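Local structure of AB hydrolase-1 domain-containing protein (Parabacteroides distasonis, 4Q34) at residues A[208-212]-A[224-228]; A[203-207]-A[268-272]. The protein is a putative esterase of the alpha/beta hydrolase family, probably hydrolysing ester bonds in a substrate that has not been identified. All coordinates share one frame. Where two conformers were deposited one is given. Residues are numbered along the deposited sequence.

Interaction 1 (A[208-212]-A[224-228]); sequences EGQLP and MEGIE
Leu211 folds back over the strand beginning at Gly226: its CA-CB bond points toward 224-228, and chi1 t with chi2 p sets CD1 3.9 Å from Gly226 C and CD2 4.0 Å from both Met224 SE (selenomethionine) and Glu228 CG. Gly226 leaves the room for this, since an ideal CB there would lie only 3.0 Å from Leu211 CD1. Residues 208-212 form an irregular loop, whereas 226-228 are extended; the closest CA pair is Glu208-Glu228 at 4.7 Å. Glu228 (chi1 m, chi2 t) reaches into the turn, where its OE2 accepts a nearly linear hydrogen bond from Gly209 N (2.7 Å, 176°). Gly209 adopts the left-handed conformation (phi/psi 85/-4), where a CB would be jammed against the carbonyl O of Glu208. Two waters extend the join: one donates to Glu208 OE2 (2.7 Å) and Glu228 O (3.3 Å), the other donates to Glu228 OE2 (2.9 Å) and accepts from Leu211 N (3.0 Å). A carboxylate thus fastens a loop reversal at the protein surface, with 300 Å² buried. The loop leaves strand 204-207, the parallel partner of strand 226-229, and flanks helix 257-277, Pro212 touching Phe206 as well as Leu268 and Ile271 of the helix.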
ATOM      1  N   GLU A 208     -36.969  -9.751  -5.715  1.00 25.36           N
ATOM      2  CA  GLU A 208     -38.018  -8.951  -5.137  1.00 28.62           C
ATOM      3  C   GLU A 208     -39.179  -9.829  -4.793  1.00 29.60           C
ATOM      4  O   GLU A 208     -39.581 -10.681  -5.593  1.00 29.87           O
ATOM      5  CB  GLU A 208     -38.445  -7.882  -6.157  1.00 28.18           C
ATOM      6  CG  GLU A 208     -37.391  -6.796  -6.271  1.00 32.60           C
ATOM      7  CD  GLU A 208     -37.436  -5.986  -7.581  1.00 37.52           C
ATOM      8  OE1 GLU A 208     -38.149  -6.381  -8.508  1.00 33.72           O
ATOM      9  OE2 GLU A 208     -36.704  -4.963  -7.682  1.00 40.92           O
ATOM     10  N   GLY A 209     -39.689  -9.656  -3.580  1.00 30.23           N
ATOM     11  CA  GLY A 209     -40.807 -10.433  -3.106  1.00 31.80           C
ATOM     12  C   GLY A 209     -40.456 -11.782  -2.492  1.00 31.13           C
ATOM     13  O   GLY A 209     -41.348 -12.455  -1.993  1.00 32.26           O
ATOM     14  N   GLN A 210     -39.173 -12.159  -2.513  1.00 31.02           N
ATOM     15  CA  GLN A 210     -38.687 -13.453  -2.039  0.50 30.44           C
ATOM     16  C   GLN A 210     -37.621 -13.291  -0.976  1.00 30.13           C
ATOM     17  O   GLN A 210     -36.833 -14.193  -0.780  1.00 30.81           O
ATOM     18  CB  GLN A 210     -38.054 -14.240  -3.205  0.50 32.68           C
ATOM     19  CG  GLN A 210     -38.970 -14.456  -4.385  0.50 34.45           C
ATOM     20  CD  GLN A 210     -40.168 -15.273  -4.003  0.50 38.16           C
ATOM     21  OE1 GLN A 210     -40.045 -16.272  -3.297  0.50 42.33           O
ATOM     22  NE2 GLN A 210     -41.333 -14.849  -4.445  0.50 40.50           N
ATOM     23  N   LEU A 211     -37.560 -12.129  -0.310  1.00 28.41           N
ATOM     24  CA  LEU A 211     -36.598 -11.901   0.759  1.00 31.24           C
ATOM     25  C   LEU A 211     -36.890 -12.853   1.936  1.00 34.57           C
ATOM     26  O   LEU A 211     -37.980 -12.792   2.544  1.00 33.75           O
ATOM     27  CB  LEU A 211     -36.687 -10.461   1.231  1.00 32.78           C
ATOM     28  CG  LEU A 211     -35.536  -9.772   1.939  1.00 37.09           C
ATOM     29  CD1 LEU A 211     -34.234  -9.841   1.150  1.00 33.64           C
ATOM     30  CD2 LEU A 211     -35.914  -8.312   2.180  1.00 41.50           C
ATOM     31  N   PRO A 212     -35.954 -13.760   2.240  1.00 35.97           N
ATOM     32  CA  PRO A 212     -36.241 -14.700   3.332  1.00 34.98           C
ATOM     33  C   PRO A 212     -36.267 -14.014   4.686  1.00 33.49           C
ATOM     34  O   PRO A 212     -35.594 -13.006   4.885  1.00 31.32           O
ATOM     35  CB  PRO A 212     -35.088 -15.717   3.266  1.00 37.00           C
ATOM     36  CG  PRO A 212     -34.041 -15.103   2.399  1.00 37.88           C
ATOM     37  CD  PRO A 212     -34.616 -13.943   1.655  1.00 32.86           C
HETATM   38  N   MSE A 224     -30.035  -3.342   6.398  1.00 59.27           N
HETATM   39  CA  MSE A 224     -30.678  -4.660   6.221  0.50 47.25           C
HETATM   40  C   MSE A 224     -29.688  -5.520   5.463  1.00 44.47           C
HETATM   41  O   MSE A 224     -29.053  -5.068   4.539  1.00 44.03           O
HETATM   42  CB  MSE A 224     -32.055  -4.612   5.532  0.50 46.40           C
HETATM   43  CG  MSE A 224     -32.875  -5.840   5.936  0.50 42.64           C
HETATM   44 SE   MSE A 224     -34.663  -5.907   5.097  0.38 52.63          SE
HETATM   45  CE  MSE A 224     -35.744  -5.467   6.687  0.50 45.78           C
ATOM     46  N   GLU A 225     -29.541  -6.775   5.903  1.00 34.79           N
ATOM     47  CA  GLU A 225     -28.509  -7.705   5.405  0.67 28.94           C
ATOM     48  C   GLU A 225     -28.802  -8.212   4.008  1.00 30.37           C
ATOM     49  O   GLU A 225     -27.902  -8.376   3.217  1.00 37.19           O
ATOM     50  CB  GLU A 225     -28.414  -8.919   6.325  0.67 28.60           C
ATOM     51  CG  GLU A 225     -27.446 -10.006   5.870  0.67 28.25           C
ATOM     52  CD  GLU A 225     -25.990  -9.587   5.907  0.67 26.92           C
ATOM     53  OE1 GLU A 225     -25.658  -8.615   6.644  0.67 25.07           O
ATOM     54  OE2 GLU A 225     -25.164 -10.274   5.245  0.67 21.93           O
ATOM     55  N   GLY A 226     -30.049  -8.537   3.746  1.00 27.33           N
ATOM     56  CA  GLY A 226     -30.463  -8.899   2.383  1.00 30.91           C
ATOM     57  C   GLY A 226     -31.018  -7.675   1.674  1.00 26.91           C
ATOM     58  O   GLY A 226     -31.607  -6.794   2.318  1.00 27.52           O
ATOM     59  N   ILE A 227     -30.872  -7.629   0.350  1.00 25.60           N
ATOM     60  CA  ILE A 227     -31.519  -6.609  -0.471  1.00 23.63           C
ATOM     61  C   ILE A 227     -32.337  -7.265  -1.574  1.00 24.74           C
ATOM     62  O   ILE A 227     -32.073  -8.393  -1.970  1.00 25.15           O
ATOM     63  CB  ILE A 227     -30.506  -5.640  -1.101  1.00 24.96           C
ATOM     64  CG1 ILE A 227     -29.487  -6.394  -1.983  1.00 27.13           C
ATOM     65  CG2 ILE A 227     -29.816  -4.842  -0.007  1.00 27.29           C
ATOM     66  CD1 ILE A 227     -28.616  -5.490  -2.845  1.00 28.94           C
ATOM     67  N   GLU A 228     -33.354  -6.572  -2.032  1.00 23.36           N
ATOM     68  CA  GLU A 228     -34.212  -7.061  -3.085  1.00 24.24           C
ATOM     69  C   GLU A 228     -33.691  -6.515  -4.408  1.00 27.51           C
ATOM     70  O   GLU A 228     -33.362  -5.322  -4.512  1.00 27.57           O
ATOM     71  CB  GLU A 228     -35.662  -6.660  -2.831  1.00 28.37           C
ATOM     72  CG  GLU A 228     -36.326  -7.465  -1.729  1.00 29.94           C
ATOM     73  CD  GLU A 228     -37.767  -7.039  -1.487  1.00 39.64           C
ATOM     74  OE1 GLU A 228     -37.959  -5.947  -0.926  1.00 47.78           O
ATOM     75  OE2 GLU A 228     -38.700  -7.773  -1.867  1.00 34.87           O
TER
HETATM   76  O   HOH W   1     -35.892  -3.548  -5.547  1.00 41.11           O
HETATM   77  O   HOH W   2     -39.581  -9.924  -0.161  1.00 34.49           O

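Interaction 2 (A[203-207]-A[268-272]); sequences AVPFP and LMKIW
Strand 204-207 crosses helix 268-272 at 42°, their N-to-C directions running broadly alike and their axes 9.9 Å apart at closest; the nearest CA pair is Phe206-Trp272, at 7.3 Å. Val204 (chi1 t) is the central bump. Its CG1 lies over one face of the Trp272 indole, 3.6 Å from the five-membered ring centroid and 16° off the normal, a CH-pi contact. Its CG2 fills the hollow lined by Leu268 CD2 (4.0 Å) and Met269 SE (3.7 Å); Met269, a selenomethionine, starts away from the strand but curls back through chi1, chi2 and chi3 all m. Trp272 and Leu268 share a helical turn (Trp272 N to Leu268 O, 2.9 Å) and both start toward the strand. In this alpha/beta hydrolase fold, helix 257-277 connects the parallel neighbouring strands 242-246 and 283-287 of the main sheet as a beta-alpha-beta crossover, and Met269 and Trp272 also touch Ile244 of the first. Strand 204-207 comes from the excursion between strands 192-198 and 242-246. Phe206 (chi1 m, chi2 89°) starts sideways and then reaches the helix, bringing CZ to 3.4 Å from Leu268 CD1 and 3.7 Å from Trp272 CD1. The edge of Trp272 meets the Phe206 face in a T-shaped pair, with the centroids of the Phe206 ring and the Trp272 five-membered ring 5.0 Å apart and planes at 73°. With chi1 t and chi2 69°, Trp272 also carries NE1 to Pro205 O, forming a bent hydrogen bond (2.7 Å, 138°), while the Pro205 ring brings CD within 4.0 Å of Trp272 CZ2.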
ATOM      1  N   ALA A 203     -25.613  -6.887   2.095  1.00 20.79           N
ATOM      2  CA  ALA A 203     -26.281  -6.698   0.808  1.00 21.04           C
ATOM      3  C   ALA A 203     -26.342  -7.983  -0.029  1.00 22.37           C
ATOM      4  O   ALA A 203     -25.879  -8.044  -1.193  1.00 22.26           O
ATOM      5  CB  ALA A 203     -25.636  -5.569   0.051  1.00 21.02           C
ATOM      6  N   VAL A 204     -26.927  -9.006   0.567  1.00 21.02           N
ATOM      7  CA  VAL A 204     -27.074 -10.292  -0.119  1.00 21.16           C
ATOM      8  C   VAL A 204     -28.282 -10.166  -1.045  1.00 20.81           C
ATOM      9  O   VAL A 204     -29.348  -9.836  -0.596  1.00 21.28           O
ATOM     10  CB  VAL A 204     -27.257 -11.431   0.889  1.00 22.01           C
ATOM     11  CG1 VAL A 204     -27.425 -12.748   0.162  1.00 20.99           C
ATOM     12  CG2 VAL A 204     -26.077 -11.465   1.868  1.00 24.64           C
ATOM     13  N   PRO A 205     -28.115 -10.390  -2.363  1.00 19.23           N
ATOM     14  CA  PRO A 205     -29.214 -10.107  -3.242  1.00 20.57           C
ATOM     15  C   PRO A 205     -30.224 -11.257  -3.392  1.00 20.20           C
ATOM     16  O   PRO A 205     -29.863 -12.377  -3.743  1.00 23.07           O
ATOM     17  CB  PRO A 205     -28.527  -9.796  -4.592  1.00 20.46           C
ATOM     18  CG  PRO A 205     -27.322 -10.656  -4.542  1.00 19.96           C
ATOM     19  CD  PRO A 205     -26.876 -10.651  -3.104  1.00 19.91           C
ATOM     20  N   PHE A 206     -31.480 -10.953  -3.142  1.00 21.05           N
ATOM     21  CA  PHE A 206     -32.578 -11.868  -3.362  1.00 20.81           C
ATOM     22  C   PHE A 206     -33.600 -11.257  -4.339  1.00 21.46           C
ATOM     23  O   PHE A 206     -33.703 -10.016  -4.434  1.00 22.97           O
ATOM     24  CB  PHE A 206     -33.268 -12.158  -2.038  1.00 22.04           C
ATOM     25  CG  PHE A 206     -32.442 -12.971  -1.090  1.00 21.74           C
ATOM     26  CD1 PHE A 206     -31.588 -12.364  -0.205  1.00 22.09           C
ATOM     27  CD2 PHE A 206     -32.564 -14.343  -1.072  1.00 24.31           C
ATOM     28  CE1 PHE A 206     -30.840 -13.114   0.693  1.00 24.32           C
ATOM     29  CE2 PHE A 206     -31.782 -15.108  -0.208  1.00 23.37           C
ATOM     30  CZ  PHE A 206     -30.941 -14.489   0.685  1.00 21.25           C
ATOM     31  N   PRO A 207     -34.391 -12.104  -5.028  1.00 21.93           N
ATOM     32  CA  PRO A 207     -35.426 -11.576  -5.890  1.00 23.75           C
ATOM     33  C   PRO A 207     -36.470 -10.819  -5.108  1.00 25.02           C
ATOM     34  O   PRO A 207     -36.806 -11.194  -3.982  1.00 24.69           O
ATOM     35  CB  PRO A 207     -36.083 -12.811  -6.511  1.00 25.59           C
ATOM     36  CG  PRO A 207     -35.251 -13.960  -6.146  1.00 25.71           C
ATOM     37  CD  PRO A 207     -34.389 -13.575  -4.980  1.00 24.87           C
ATOM     38  N   LEU A 268     -28.011 -17.483   6.373  1.00 23.08           N
ATOM     39  CA  LEU A 268     -28.530 -16.746   5.225  1.00 23.63           C
ATOM     40  C   LEU A 268     -27.891 -17.170   3.931  1.00 22.44           C
ATOM     41  O   LEU A 268     -28.581 -17.320   2.937  1.00 21.86           O
ATOM     42  CB  LEU A 268     -28.317 -15.268   5.415  1.00 24.56           C
ATOM     43  CG  LEU A 268     -28.827 -14.376   4.299  1.00 26.17           C
ATOM     44  CD1 LEU A 268     -30.288 -14.630   4.009  1.00 30.32           C
ATOM     45  CD2 LEU A 268     -28.550 -12.934   4.666  1.00 31.79           C
HETATM   46  N   MSE A 269     -26.578 -17.367   3.942  1.00 21.89           N
HETATM   47  CA  MSE A 269     -25.891 -17.764   2.702  1.00 20.74           C
HETATM   48  C   MSE A 269     -26.297 -19.163   2.254  1.00 20.84           C
HETATM   49  O   MSE A 269     -26.379 -19.445   1.043  1.00 19.53           O
HETATM   50  CB  MSE A 269     -24.387 -17.650   2.811  1.00 21.76           C
HETATM   51  CG  MSE A 269     -23.845 -16.303   3.155  1.00 21.63           C
HETATM   52 SE   MSE A 269     -24.764 -14.858   2.231  0.75 28.99          SE
HETATM   53  CE  MSE A 269     -23.780 -14.866   0.571  1.00 28.87           C
ATOM     54  N   LYS A 270     -26.590 -20.066   3.201  1.00 21.23           N
ATOM     55  CA  LYS A 270     -27.114 -21.366   2.812  1.00 22.53           C
ATOM     56  C   LYS A 270     -28.468 -21.259   2.126  1.00 21.95           C
ATOM     57  O   LYS A 270     -28.743 -21.988   1.176  1.00 22.19           O
ATOM     58  CB  LYS A 270     -27.175 -22.324   4.012  1.00 25.37           C
ATOM     59  CG  LYS A 270     -25.770 -22.683   4.481  1.00 28.85           C
ATOM     60  CD  LYS A 270     -25.724 -23.933   5.322  1.00 39.13           C
ATOM     61  CE  LYS A 270     -26.043 -23.611   6.736  1.00 43.83           C
ATOM     62  NZ  LYS A 270     -25.876 -24.847   7.554  1.00 46.92           N
ATOM     63  N   ILE A 271     -29.310 -20.329   2.575  1.00 22.60           N
ATOM     64  CA  ILE A 271     -30.609 -20.102   1.956  1.00 22.28           C
ATOM     65  C   ILE A 271     -30.424 -19.521   0.556  1.00 20.93           C
ATOM     66  O   ILE A 271     -31.019 -20.013  -0.404  1.00 21.48           O
ATOM     67  CB  ILE A 271     -31.477 -19.177   2.809  1.00 23.84           C
ATOM     68  CG1 ILE A 271     -31.846 -19.916   4.117  1.00 27.35           C
ATOM     69  CG2 ILE A 271     -32.711 -18.739   2.031  1.00 27.41           C
ATOM     70  CD1 ILE A 271     -32.448 -19.013   5.197  1.00 27.53           C
ATOM     71  N   TRP A 272     -29.565 -18.514   0.467  1.00 19.84           N
ATOM     72  CA  TRP A 272     -29.197 -17.872  -0.810  1.00 19.33           C
ATOM     73  C   TRP A 272     -28.661 -18.877  -1.838  1.00 20.01           C
ATOM     74  O   TRP A 272     -29.136 -18.912  -2.975  1.00 19.68           O
ATOM     75  CB  TRP A 272     -28.137 -16.807  -0.539  1.00 19.28           C
ATOM     76  CG  TRP A 272     -27.800 -15.880  -1.678  1.00 18.79           C
ATOM     77  CD1 TRP A 272     -28.616 -14.928  -2.209  1.00 20.02           C
ATOM     78  CD2 TRP A 272     -26.542 -15.737  -2.332  1.00 18.79           C
ATOM     79  NE1 TRP A 272     -27.940 -14.213  -3.185  1.00 19.40           N
ATOM     80  CE2 TRP A 272     -26.669 -14.692  -3.274  1.00 19.44           C
ATOM     81  CE3 TRP A 272     -25.307 -16.394  -2.222  1.00 19.18           C
ATOM     82  CZ2 TRP A 272     -25.639 -14.311  -4.086  1.00 18.53           C
ATOM     83  CZ3 TRP A 272     -24.280 -16.017  -3.051  1.00 19.32           C
ATOM     84  CH2 TRP A 272     -24.445 -14.981  -3.965  1.00 19.84           C
TER

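Interaction 1 is nested along the chain inside the loop closed by interaction 2, their centres 7 Å apart. The join is the parallel pairing of strands 204-207 and 226-229: Ile227 N lies 2.8 Å from Val204 O and Ile227 O 2.9 Å from Phe206 N, both probable hydrogen bonds. Packing adds to it, with Glu225 CG 3.4 Å from Leu268 CD2 and Pro212 CD 3.4 Å from Phe206 CD2. The contacts use neighbouring strands of one small sheet, interaction 1 at the surface and interaction 2 buried. Interaction 2 touches Trp183 of helix 178-185, which follows strand 170-175; in this fold the turn between them is usually the nucleophile elbow, so the helix probably backs the active site.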